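Local coordinates for major royal jelly protein 1 (Apis mellifera, PDB 5YYL), which is the most abundant protein of royal jelly, binds a sterol and probably serves as a nutrient in the food of honeybee larvae, at residues 32-38 and 398-404; 356-362 and 375-381; 75-80 and 104-108. One frame throughout, in Å; residues are numbered along the deposited sequence.

Contact 1: residues 32-38 and 398-404; sequences PILHEWK and VNFRIMN
Trp37 lies along the opposite strand, against Phe400 and then Ile402. Its CB is 4.2 Å from Phe400 CD2. With CG anti to its own carbonyl carbon (chi1 -72°), the indole is directed back toward Ile402 as it leaves the backbone. CE3 comes 3.5 Å from Phe400 O, which sits at the ring edge and in its plane. Further out, CZ3 meets CG1 and CD1 of Ile402, and CH2 ends 3.8 Å from Ile402 CD1. NE1 bonds elsewhere, to Pro102 O, and Phe40 stacks on the ring.

The short strand axes run antiparallel at 169°, and two classic beta bulges interrupt their pairing. Ile402 O accepts from Leu34 N at 2.8 Å and from His35 N at 3.3 Å; Trp37 O likewise accepts from both Asn399 N and Phe400 N. The N-terminal strand 33-37 thereby joins a sheet of C-terminal strands, which fits the strand-exchange ("velcro") closure of a beta-propeller. Past the second bulge, Asn399 ND2 donates to a lone pair of Lys38 O at 2.7 Å.

On the face opposite the indole, Ile33 CG1 packs on Met403 CG. Glu36 runs beside Arg401, pointing the same way; OE2 and NE form a long salt bridge of 3.8 Å, the carboxylate and guanidinium planes 77° apart. Val398 CG1 touches Glu36 CG and lies over one guanidinium face.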
loop_
_atom_site.group_PDB
_atom_site.type_symbol
_atom_site.label_atom_id
_atom_site.label_comp_id
_atom_site.label_asym_id
_atom_site.label_seq_id
_atom_site.Cartn_x
_atom_site.Cartn_y
_atom_site.Cartn_z
ATOM N N PRO A 32 17.635 11.393 -24.707
ATOM C CA PRO A 32 17.248 12.294 -23.630
ATOM C C PRO A 32 18.390 12.714 -22.688
ATOM O O PRO A 32 19.163 11.895 -22.181
ATOM C CB PRO A 32 16.207 11.492 -22.836
ATOM C CG PRO A 32 16.351 10.104 -23.278
ATOM C CD PRO A 32 16.813 10.172 -24.701
ATOM N N ILE A 33 18.450 14.014 -22.463
ATOM C CA ILE A 33 19.406 14.624 -21.568
ATOM C C ILE A 33 19.011 14.375 -20.127
ATOM O O ILE A 33 17.865 14.538 -19.758
ATOM C CB ILE A 33 19.535 16.123 -21.872
ATOM C CG1 ILE A 33 20.426 16.302 -23.112
ATOM C CG2 ILE A 33 20.114 16.851 -20.685
ATOM C CD1 ILE A 33 20.023 17.439 -24.037
ATOM N N LEU A 34 20.004 13.970 -19.346
ATOM C CA LEU A 34 19.905 13.769 -17.910
ATOM C C LEU A 34 20.461 15.000 -17.180
ATOM O O LEU A 34 19.905 15.416 -16.172
ATOM C CB LEU A 34 20.697 12.523 -17.542
ATOM C CG LEU A 34 20.558 11.950 -16.148
ATOM C CD1 LEU A 34 19.157 11.453 -15.896
ATOM C CD2 LEU A 34 21.545 10.830 -15.908
ATOM N N HIS A 35 21.573 15.555 -17.674
ATOM C CA HIS A 35 22.173 16.783 -17.131
ATOM C C HIS A 35 22.864 17.545 -18.238
ATOM O O HIS A 35 23.487 16.953 -19.116
ATOM C CB HIS A 35 23.200 16.479 -16.044
ATOM C CG HIS A 35 22.624 15.800 -14.846
ATOM N ND1 HIS A 35 21.743 16.420 -13.988
ATOM C CD2 HIS A 35 22.784 14.542 -14.374
ATOM C CE1 HIS A 35 21.396 15.576 -13.032
ATOM N NE2 HIS A 35 22.015 14.428 -13.243
ATOM N N GLU A 36 22.748 18.868 -18.178
ATOM C CA GLU A 36 23.368 19.766 -19.135
ATOM C C GLU A 36 24.198 20.780 -18.393
ATOM O O GLU A 36 23.935 21.083 -17.230
ATOM C CB GLU A 36 22.304 20.513 -19.913
ATOM C CG GLU A 36 22.003 19.919 -21.265
ATOM C CD GLU A 36 20.842 20.614 -21.968
ATOM O OE1 GLU A 36 20.123 21.408 -21.325
ATOM O OE2 GLU A 36 20.630 20.336 -23.170
ATOM N N TRP A 37 25.200 21.304 -19.085
ATOM C CA TRP A 37 25.988 22.400 -18.575
ATOM C C TRP A 37 26.354 23.351 -19.689
ATOM O O TRP A 37 26.631 22.936 -20.818
ATOM C CB TRP A 37 27.265 21.900 -17.961
ATOM C CG TRP A 37 27.140 21.207 -16.674
ATOM C CD1 TRP A 37 27.227 21.756 -15.432
ATOM C CD2 TRP A 37 26.999 19.802 -16.481
ATOM N NE1 TRP A 37 27.129 20.782 -14.469
ATOM C CE2 TRP A 37 26.990 19.569 -15.086
ATOM C CE3 TRP A 37 26.879 18.711 -17.350
ATOM C CZ2 TRP A 37 26.863 18.290 -14.542
ATOM C CZ3 TRP A 37 26.758 17.441 -16.807
ATOM C CH2 TRP A 37 26.751 17.242 -15.416
ATOM N N LYS A 38 26.328 24.637 -19.349
ATOM C CA LYS A 38 26.985 25.668 -20.140
ATOM C C LYS A 38 28.446 25.698 -19.711
ATOM O O LYS A 38 29.330 25.847 -20.545
ATOM C CB LYS A 38 26.318 27.022 -19.927
ATOM C CG LYS A 38 24.856 27.029 -20.331
ATOM C CD LYS A 38 24.253 28.428 -20.320
ATOM C CE LYS A 38 22.998 28.514 -21.180
ATOM N NZ LYS A 38 22.719 29.889 -21.699
ATOM N N VAL A 398 25.068 25.569 -24.522
ATOM C CA VAL A 398 25.199 24.302 -23.809
ATOM C C VAL A 398 26.350 23.521 -24.442
ATOM O O VAL A 398 26.376 23.321 -25.667
ATOM C CB VAL A 398 23.937 23.426 -23.903
ATOM C CG1 VAL A 398 24.064 22.225 -22.968
ATOM C CG2 VAL A 398 22.681 24.222 -23.571
ATOM N N ASN A 399 27.274 23.069 -23.596
ATOM C CA ASN A 399 28.534 22.499 -24.051
ATOM C C ASN A 399 28.762 21.050 -23.649
ATOM O O ASN A 399 29.322 20.282 -24.429
ATOM C CB ASN A 399 29.678 23.368 -23.540
ATOM C CG ASN A 399 29.622 24.773 -24.095
ATOM O OD1 ASN A 399 29.414 24.971 -25.302
ATOM N ND2 ASN A 399 29.794 25.759 -23.218
ATOM N N PHE A 400 28.332 20.686 -22.445
ATOM C CA PHE A 400 28.593 19.392 -21.880
ATOM C C PHE A 400 27.276 18.753 -21.488
ATOM O O PHE A 400 26.467 19.369 -20.797
ATOM C CB PHE A 400 29.504 19.567 -20.661
ATOM C CG PHE A 400 30.647 20.516 -20.903
ATOM C CD1 PHE A 400 31.753 20.113 -21.623
ATOM C CD2 PHE A 400 30.601 21.820 -20.430
ATOM C CE1 PHE A 400 32.796 20.993 -21.868
ATOM C CE2 PHE A 400 31.652 22.703 -20.666
ATOM C CZ PHE A 400 32.755 22.285 -21.373
ATOM N N ARG A 401 27.062 17.512 -21.927
ATOM C CA ARG A 401 25.780 16.824 -21.764
ATOM C C ARG A 401 25.966 15.407 -21.281
ATOM O O ARG A 401 26.822 14.702 -21.776
ATOM C CB ARG A 401 25.065 16.774 -23.103
ATOM C CG ARG A 401 24.786 18.130 -23.727
ATOM C CD ARG A 401 23.933 17.950 -24.961
ATOM N NE ARG A 401 23.422 19.211 -25.479
ATOM C CZ ARG A 401 24.141 20.118 -26.131
ATOM N NH1 ARG A 401 25.450 19.944 -26.348
ATOM N NH2 ARG A 401 23.539 21.226 -26.556
ATOM N N ILE A 402 25.163 14.989 -20.313
ATOM C CA ILE A 402 25.037 13.572 -19.987
ATOM C C ILE A 402 23.686 13.124 -20.529
ATOM O O ILE A 402 22.654 13.520 -20.015
ATOM C CB ILE A 402 25.110 13.304 -18.480
ATOM C CG1 ILE A 402 26.502 13.679 -17.952
ATOM C CG2 ILE A 402 24.772 11.841 -18.194
ATOM C CD1 ILE A 402 26.664 13.555 -16.440
ATOM N N MET A 403 23.706 12.326 -21.586
ATOM C CA MET A 403 22.496 11.762 -22.146
ATOM C C MET A 403 22.350 10.326 -21.655
ATOM O O MET A 403 23.241 9.784 -20.998
ATOM C CB MET A 403 22.526 11.818 -23.658
ATOM C CG MET A 403 22.590 13.237 -24.190
ATOM S SD MET A 403 23.083 13.247 -25.921
ATOM C CE MET A 403 24.802 13.639 -25.656
ATOM N N ASN A 404 21.177 9.750 -21.903
ATOM C CA ASN A 404 20.930 8.357 -21.562
ATOM C C ASN A 404 19.819 7.780 -22.400
ATOM O O ASN A 404 19.140 8.505 -23.120
ATOM C CB ASN A 404 20.683 8.146 -20.041
ATOM C CG ASN A 404 19.384 8.758 -19.551
ATOM O OD1 ASN A 404 18.800 9.648 -20.199
ATOM N ND2 ASN A 404 18.906 8.277 -18.396
#

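Contact 2: residues 356-362 and 375-381; sequences SMKIKEA and REYILVL
Lys358 and Leu379, and likewise Lys360 and Tyr377, are joined by paired backbone hydrogen bonds, the straightest being Leu379 N to Lys358 O at 2.8 Å (172°). The pairing keeps one register from Ser356-Leu381 to Glu361-Glu376, without a bulge. Beyond it, Ala362 N still donates to Arg375 O, from above the carbonyl plane.

Aromatic contact is confined to Tyr377. Its chi1 of 60° sets CG between its own N and carbonyl carbon and lays the ring over the neighbouring strand, where Lys360 CB stands 3.9 Å from the ring centroid in a CH-pi contact, offset toward the rim. The Lys360 chain then bends at chi2 and carries NZ away to Asp70, which also receives Lys358 NZ.

On the other face, apolar side chains pack along Met357, Ile359, Ile378 and Val380, and Glu361 and Glu376 follow toward the loop. Met357 extends alongside Val380, with CE 3.4 Å from Val380 CG2, and Ile359 CG1 meets Ile378 CG1 at 3.7 Å; Met357, Ile359 and Ile378 all reach Val310.

Charged contacts gather where the hairpin closes, beside its connecting loop. Glu361 OE1 and Arg375 NH2 make a long salt bridge of 3.7 Å, and Glu361 CB lies over one guanidinium face. The bond from Arg375 NH1 to Ala362 O is weak. Glu376 runs beside Glu361 but bonds to Lys313 N and Ser314 OG.

This is a beta hairpin within a propeller blade, held between strands 65-72 and 306-311; its connection contains Pro364, a sterol-binding residue, and a bound sterol lies about 4 Å from the Arg375 side chain.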
loop_
_atom_site.group_PDB
_atom_site.type_symbol
_atom_site.label_atom_id
_atom_site.label_comp_id
_atom_site.label_asym_id
_atom_site.label_seq_id
_atom_site.Cartn_x
_atom_site.Cartn_y
_atom_site.Cartn_z
ATOM N N SER A 356 32.737 9.748 -23.151
ATOM C CA SER A 356 32.547 8.608 -22.261
ATOM C C SER A 356 31.214 7.934 -22.388
ATOM O O SER A 356 30.246 8.572 -22.746
ATOM C CB SER A 356 32.756 9.017 -20.809
ATOM O OG SER A 356 33.197 7.893 -20.086
ATOM N N MET A 357 31.190 6.633 -22.113
ATOM C CA MET A 357 29.971 5.839 -22.082
ATOM C C MET A 357 30.039 4.761 -21.021
ATOM O O MET A 357 31.093 4.161 -20.812
ATOM C CB MET A 357 29.739 5.184 -23.428
ATOM C CG MET A 357 29.309 6.176 -24.467
ATOM S SD MET A 357 29.025 5.375 -26.052
ATOM C CE MET A 357 27.807 6.567 -26.587
ATOM N N LYS A 358 28.926 4.539 -20.336
ATOM C CA LYS A 358 28.806 3.447 -19.377
ATOM C C LYS A 358 27.438 2.807 -19.544
ATOM O O LYS A 358 26.505 3.457 -20.010
ATOM C CB LYS A 358 28.959 3.953 -17.940
ATOM C CG LYS A 358 30.211 4.768 -17.673
ATOM C CD LYS A 358 31.445 3.895 -17.672
ATOM C CE LYS A 358 32.722 4.712 -17.609
ATOM N NZ LYS A 358 32.940 5.277 -16.241
ATOM N N ILE A 359 27.318 1.538 -19.168
ATOM C CA ILE A 359 26.048 0.839 -19.195
ATOM C C ILE A 359 25.763 0.240 -17.834
ATOM O O ILE A 359 26.581 -0.461 -17.269
ATOM C CB ILE A 359 25.987 -0.230 -20.322
ATOM C CG1 ILE A 359 25.947 0.497 -21.678
ATOM C CG2 ILE A 359 24.747 -1.124 -20.175
ATOM C CD1 ILE A 359 25.818 -0.384 -22.893
ATOM N N LYS A 360 24.558 0.506 -17.354
ATOM C CA LYS A 360 24.084 0.087 -16.046
ATOM C C LYS A 360 22.836 -0.750 -16.216
ATOM O O LYS A 360 22.149 -0.623 -17.211
ATOM C CB LYS A 360 23.756 1.344 -15.219
ATOM C CG LYS A 360 24.946 2.291 -15.025
ATOM C CD LYS A 360 26.009 1.714 -14.083
ATOM C CE LYS A 360 27.371 2.349 -14.326
ATOM N NZ LYS A 360 28.337 1.967 -13.266
ATOM N N GLU A 361 22.559 -1.599 -15.238
ATOM C CA GLU A 361 21.317 -2.362 -15.158
ATOM C C GLU A 361 20.381 -1.712 -14.134
ATOM O O GLU A 361 20.823 -1.266 -13.072
ATOM C CB GLU A 361 21.607 -3.797 -14.756
ATOM C CG GLU A 361 22.359 -4.596 -15.787
ATOM C CD GLU A 361 22.750 -5.956 -15.234
ATOM O OE1 GLU A 361 22.244 -6.978 -15.763
ATOM O OE2 GLU A 361 23.546 -6.001 -14.254
ATOM N N ALA A 362 19.088 -1.681 -14.436
ATOM C CA ALA A 362 18.100 -1.114 -13.522
ATOM C C ALA A 362 18.103 -1.916 -12.234
ATOM O O ALA A 362 18.374 -3.103 -12.262
ATOM C CB ALA A 362 16.716 -1.123 -14.152
ATOM N N ARG A 375 16.403 -4.169 -18.736
ATOM C CA ARG A 375 17.060 -3.590 -17.550
ATOM C C ARG A 375 18.202 -2.626 -17.880
ATOM O O ARG A 375 18.435 -1.688 -17.123
ATOM C CB ARG A 375 17.561 -4.689 -16.607
ATOM C CG ARG A 375 16.419 -5.492 -15.982
ATOM C CD ARG A 375 16.819 -6.828 -15.307
ATOM N NE ARG A 375 18.153 -6.934 -14.668
ATOM C CZ ARG A 375 18.538 -6.319 -13.548
ATOM N NH1 ARG A 375 17.700 -5.494 -12.919
ATOM N NH2 ARG A 375 19.763 -6.512 -13.061
ATOM N N GLU A 376 18.891 -2.848 -18.994
ATOM C CA GLU A 376 20.129 -2.132 -19.310
ATOM C C GLU A 376 19.865 -0.786 -19.955
ATOM O O GLU A 376 19.038 -0.685 -20.857
ATOM C CB GLU A 376 21.006 -2.933 -20.271
ATOM C CG GLU A 376 21.851 -3.997 -19.600
ATOM C CD GLU A 376 22.696 -4.772 -20.607
ATOM O OE1 GLU A 376 23.935 -4.906 -20.328
ATOM O OE2 GLU A 376 22.137 -5.231 -21.659
ATOM N N TYR A 377 20.599 0.226 -19.494
ATOM C CA TYR A 377 20.575 1.571 -20.069
ATOM C C TYR A 377 21.974 2.146 -20.176
ATOM O O TYR A 377 22.875 1.766 -19.423
ATOM C CB TYR A 377 19.691 2.512 -19.235
ATOM C CG TYR A 377 20.093 2.703 -17.790
ATOM C CD1 TYR A 377 19.701 1.802 -16.803
ATOM C CD2 TYR A 377 20.832 3.820 -17.395
ATOM C CE1 TYR A 377 20.064 1.999 -15.478
ATOM C CE2 TYR A 377 21.190 4.030 -16.056
ATOM C CZ TYR A 377 20.817 3.121 -15.110
ATOM O OH TYR A 377 21.188 3.316 -13.798
ATOM N N ILE A 378 22.125 3.098 -21.093
ATOM C CA ILE A 378 23.426 3.668 -21.421
ATOM C C ILE A 378 23.492 5.133 -21.008
ATOM O O ILE A 378 22.525 5.856 -21.202
ATOM C CB ILE A 378 23.718 3.517 -22.932
ATOM C CG1 ILE A 378 25.195 3.725 -23.231
ATOM C CG2 ILE A 378 22.871 4.476 -23.784
ATOM C CD1 ILE A 378 25.543 3.395 -24.662
ATOM N N LEU A 379 24.620 5.540 -20.418
ATOM C CA LEU A 379 24.912 6.933 -20.080
ATOM C C LEU A 379 26.009 7.433 -21.012
ATOM O O LEU A 379 27.035 6.788 -21.161
ATOM C CB LEU A 379 25.424 7.019 -18.638
ATOM C CG LEU A 379 24.512 6.516 -17.514
ATOM C CD1 LEU A 379 25.285 6.345 -16.222
ATOM C CD2 LEU A 379 23.332 7.452 -17.350
ATOM N N VAL A 380 25.819 8.597 -21.608
ATOM C CA VAL A 380 26.754 9.134 -22.600
ATOM C C VAL A 380 27.198 10.550 -22.216
ATOM O O VAL A 380 26.365 11.440 -22.102
ATOM C CB VAL A 380 26.092 9.183 -23.987
ATOM C CG1 VAL A 380 27.076 9.677 -25.032
ATOM C CG2 VAL A 380 25.547 7.815 -24.354
ATOM N N LEU A 381 28.501 10.748 -22.000
ATOM C CA LEU A 381 29.081 12.087 -21.848
ATOM C C LEU A 381 29.485 12.555 -23.211
ATOM O O LEU A 381 30.276 11.904 -23.889
ATOM C CB LEU A 381 30.324 12.114 -20.947
ATOM C CG LEU A 381 31.036 13.477 -20.864
ATOM C CD1 LEU A 381 30.129 14.530 -20.252
ATOM C CD2 LEU A 381 32.316 13.375 -20.059
#

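Contact 3: residues 75-80 and 104-108; sequences KIFVTM and LQPYP
Met80, whose backbone O accepts a hydrogen bond from Ser89 OG outside the two segments, meets Leu104 through its methyl group: CE is 3.4 Å from Leu104 CD1. The methionine chain is bent at both chi2 and chi3 (74° and 35°), which folds CE back to that branch. Val78, two residues earlier on the strand, reaches the same leucine methyl, its CG1 4.2 Å from Leu104 CD1, with the two side chains crossing at about a right angle. Leu104 is therefore touched twice through a single branch.

Strands 75-81 and 102-106 belong to one four-stranded antiparallel blade but are not neighbours in it, since strand 90-94 runs between them. The nearest CA atoms across the segments, those of Val78 and Leu104, are 7.8 Å apart. Val78 and Met80 reach Leu104 past strand 90-94, while Phe77 and Lys75 meet Tyr107 in the loop that follows strand 102-106.

The aromatic half is a T-shaped pair. The edge of Phe77 is directed at the face of Tyr107, the centroids 4.9 Å apart and the planes at 86°. Phe77 CE1 stands over the centre of the tyrosine ring, 3.6 Å from Tyr107 CG. Lys75 adds its aliphatic part, with CD 4.3 Å from Tyr107 CE1.

With no hydrogen bond between these segments and five of six touching residues buried, shape and burial rather than directed polar bonds hold the contact.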
loop_
_atom_site.group_PDB
_atom_site.type_symbol
_atom_site.label_atom_id
_atom_site.label_comp_id
_atom_site.label_asym_id
_atom_site.label_seq_id
_atom_site.Cartn_x
_atom_site.Cartn_y
_atom_site.Cartn_z
ATOM N N LYS A 75 24.527 8.843 -6.771
ATOM C CA LYS A 75 25.696 9.596 -7.208
ATOM C C LYS A 75 25.890 9.473 -8.717
ATOM O O LYS A 75 25.769 8.388 -9.269
ATOM C CB LYS A 75 26.941 9.091 -6.466
ATOM C CG LYS A 75 26.820 9.164 -4.951
ATOM C CD LYS A 75 27.940 8.404 -4.239
ATOM C CE LYS A 75 27.614 8.134 -2.766
ATOM N NZ LYS A 75 27.216 9.366 -2.010
ATOM N N ILE A 76 26.147 10.603 -9.369
ATOM C CA ILE A 76 26.625 10.658 -10.741
ATOM C C ILE A 76 28.020 11.264 -10.650
ATOM O O ILE A 76 28.149 12.425 -10.282
ATOM C CB ILE A 76 25.747 11.588 -11.622
ATOM C CG1 ILE A 76 24.317 11.059 -11.774
ATOM C CG2 ILE A 76 26.378 11.807 -12.993
ATOM C CD1 ILE A 76 24.165 9.824 -12.636
ATOM N N PHE A 77 29.058 10.496 -10.980
ATOM C CA PHE A 77 30.438 11.001 -10.950
ATOM C C PHE A 77 30.746 11.794 -12.205
ATOM O O PHE A 77 30.237 11.488 -13.263
ATOM C CB PHE A 77 31.435 9.872 -10.735
ATOM C CG PHE A 77 31.294 9.223 -9.392
ATOM C CD1 PHE A 77 31.876 9.795 -8.251
ATOM C CD2 PHE A 77 30.539 8.068 -9.236
ATOM C CE1 PHE A 77 31.723 9.211 -7.001
ATOM C CE2 PHE A 77 30.400 7.464 -7.985
ATOM C CZ PHE A 77 30.997 8.038 -6.868
ATOM N N VAL A 78 31.528 12.853 -12.069
ATOM C CA VAL A 78 31.991 13.647 -13.207
ATOM C C VAL A 78 33.439 13.993 -12.938
ATOM O O VAL A 78 33.725 14.620 -11.923
ATOM C CB VAL A 78 31.184 14.948 -13.370
ATOM C CG1 VAL A 78 31.727 15.772 -14.531
ATOM C CG2 VAL A 78 29.701 14.637 -13.580
ATOM N N THR A 79 34.352 13.560 -13.809
ATOM C CA THR A 79 35.781 13.822 -13.611
ATOM C C THR A 79 36.230 14.945 -14.514
ATOM O O THR A 79 35.803 15.033 -15.659
ATOM C CB THR A 79 36.690 12.611 -13.843
ATOM O OG1 THR A 79 36.806 12.344 -15.245
ATOM C CG2 THR A 79 36.195 11.412 -13.112
ATOM N N MET A 80 37.094 15.800 -13.979
ATOM C CA MET A 80 37.549 16.969 -14.706
ATOM C C MET A 80 39.055 16.872 -14.985
ATOM O O MET A 80 39.860 16.498 -14.093
ATOM C CB MET A 80 37.220 18.237 -13.925
ATOM C CG MET A 80 36.845 19.412 -14.817
ATOM S SD MET A 80 35.207 19.373 -15.587
ATOM C CE MET A 80 34.227 18.586 -14.305
ATOM N N LEU A 104 29.062 20.875 -9.112
ATOM C CA LEU A 104 29.784 19.684 -8.715
ATOM C C LEU A 104 30.242 19.815 -7.297
ATOM O O LEU A 104 30.288 20.892 -6.764
ATOM C CB LEU A 104 31.010 19.468 -9.602
ATOM C CG LEU A 104 30.782 19.406 -11.108
ATOM C CD1 LEU A 104 32.034 18.836 -11.747
ATOM C CD2 LEU A 104 29.560 18.572 -11.462
ATOM N N GLN A 105 30.629 18.698 -6.714
ATOM C CA GLN A 105 30.996 18.611 -5.321
ATOM C C GLN A 105 32.074 17.532 -5.272
ATOM O O GLN A 105 31.827 16.407 -5.701
ATOM C CB GLN A 105 29.763 18.211 -4.510
ATOM C CG GLN A 105 30.020 17.700 -3.098
ATOM C CD GLN A 105 28.988 16.672 -2.677
ATOM O OE1 GLN A 105 27.791 16.867 -2.887
ATOM N NE2 GLN A 105 29.447 15.563 -2.093
ATOM N N PRO A 106 33.272 17.866 -4.769
ATOM C CA PRO A 106 34.388 16.903 -4.752
ATOM C C PRO A 106 34.116 15.615 -3.999
ATOM O O PRO A 106 33.501 15.652 -2.940
ATOM C CB PRO A 106 35.491 17.679 -4.028
ATOM C CG PRO A 106 35.208 19.092 -4.383
ATOM C CD PRO A 106 33.713 19.216 -4.372
ATOM N N TYR A 107 34.585 14.495 -4.533
ATOM C CA TYR A 107 34.430 13.185 -3.882
ATOM C C TYR A 107 35.827 12.671 -3.478
ATOM O O TYR A 107 36.759 12.795 -4.264
ATOM C CB TYR A 107 33.741 12.191 -4.840
ATOM C CG TYR A 107 33.438 10.831 -4.251
ATOM C CD1 TYR A 107 32.248 10.598 -3.595
ATOM C CD2 TYR A 107 34.334 9.763 -4.380
ATOM C CE1 TYR A 107 31.934 9.346 -3.069
ATOM C CE2 TYR A 107 34.053 8.508 -3.840
ATOM C CZ TYR A 107 32.844 8.312 -3.193
ATOM O OH TYR A 107 32.531 7.089 -2.653
ATOM N N PRO A 108 35.999 12.104 -2.279
ATOM C CA PRO A 108 34.980 12.011 -1.217
ATOM C C PRO A 108 34.678 13.359 -0.549
ATOM O O PRO A 108 33.516 13.720 -0.385
ATOM C CB PRO A 108 35.626 11.062 -0.214
ATOM C CG PRO A 108 36.469 10.158 -1.052
ATOM C CD PRO A 108 36.916 10.947 -2.255
#

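Contacts 1 and 2 share one sheet, their centres about 14 Å apart: strand 400-406 takes 33-37 on one side and 373-383 on the other, and Met403 N probably hydrogen-bonds to Val380 O at 2.8 Å. Contact 3 belongs to a separate four-stranded sheet. Its centre is about 15 Å from that of contact 1, which it touches through Ile76 on Ile402 and Leu104 on Trp37, and about 17 Å from that of contact 2, which it does not touch. Along the chain, contact 3 closes before contact 2 opens, and both are nested within the loop closed by contact 1. The N-terminal strand thus completes the last blade beside the first, consistent with a closed, probably six-bladed, propeller.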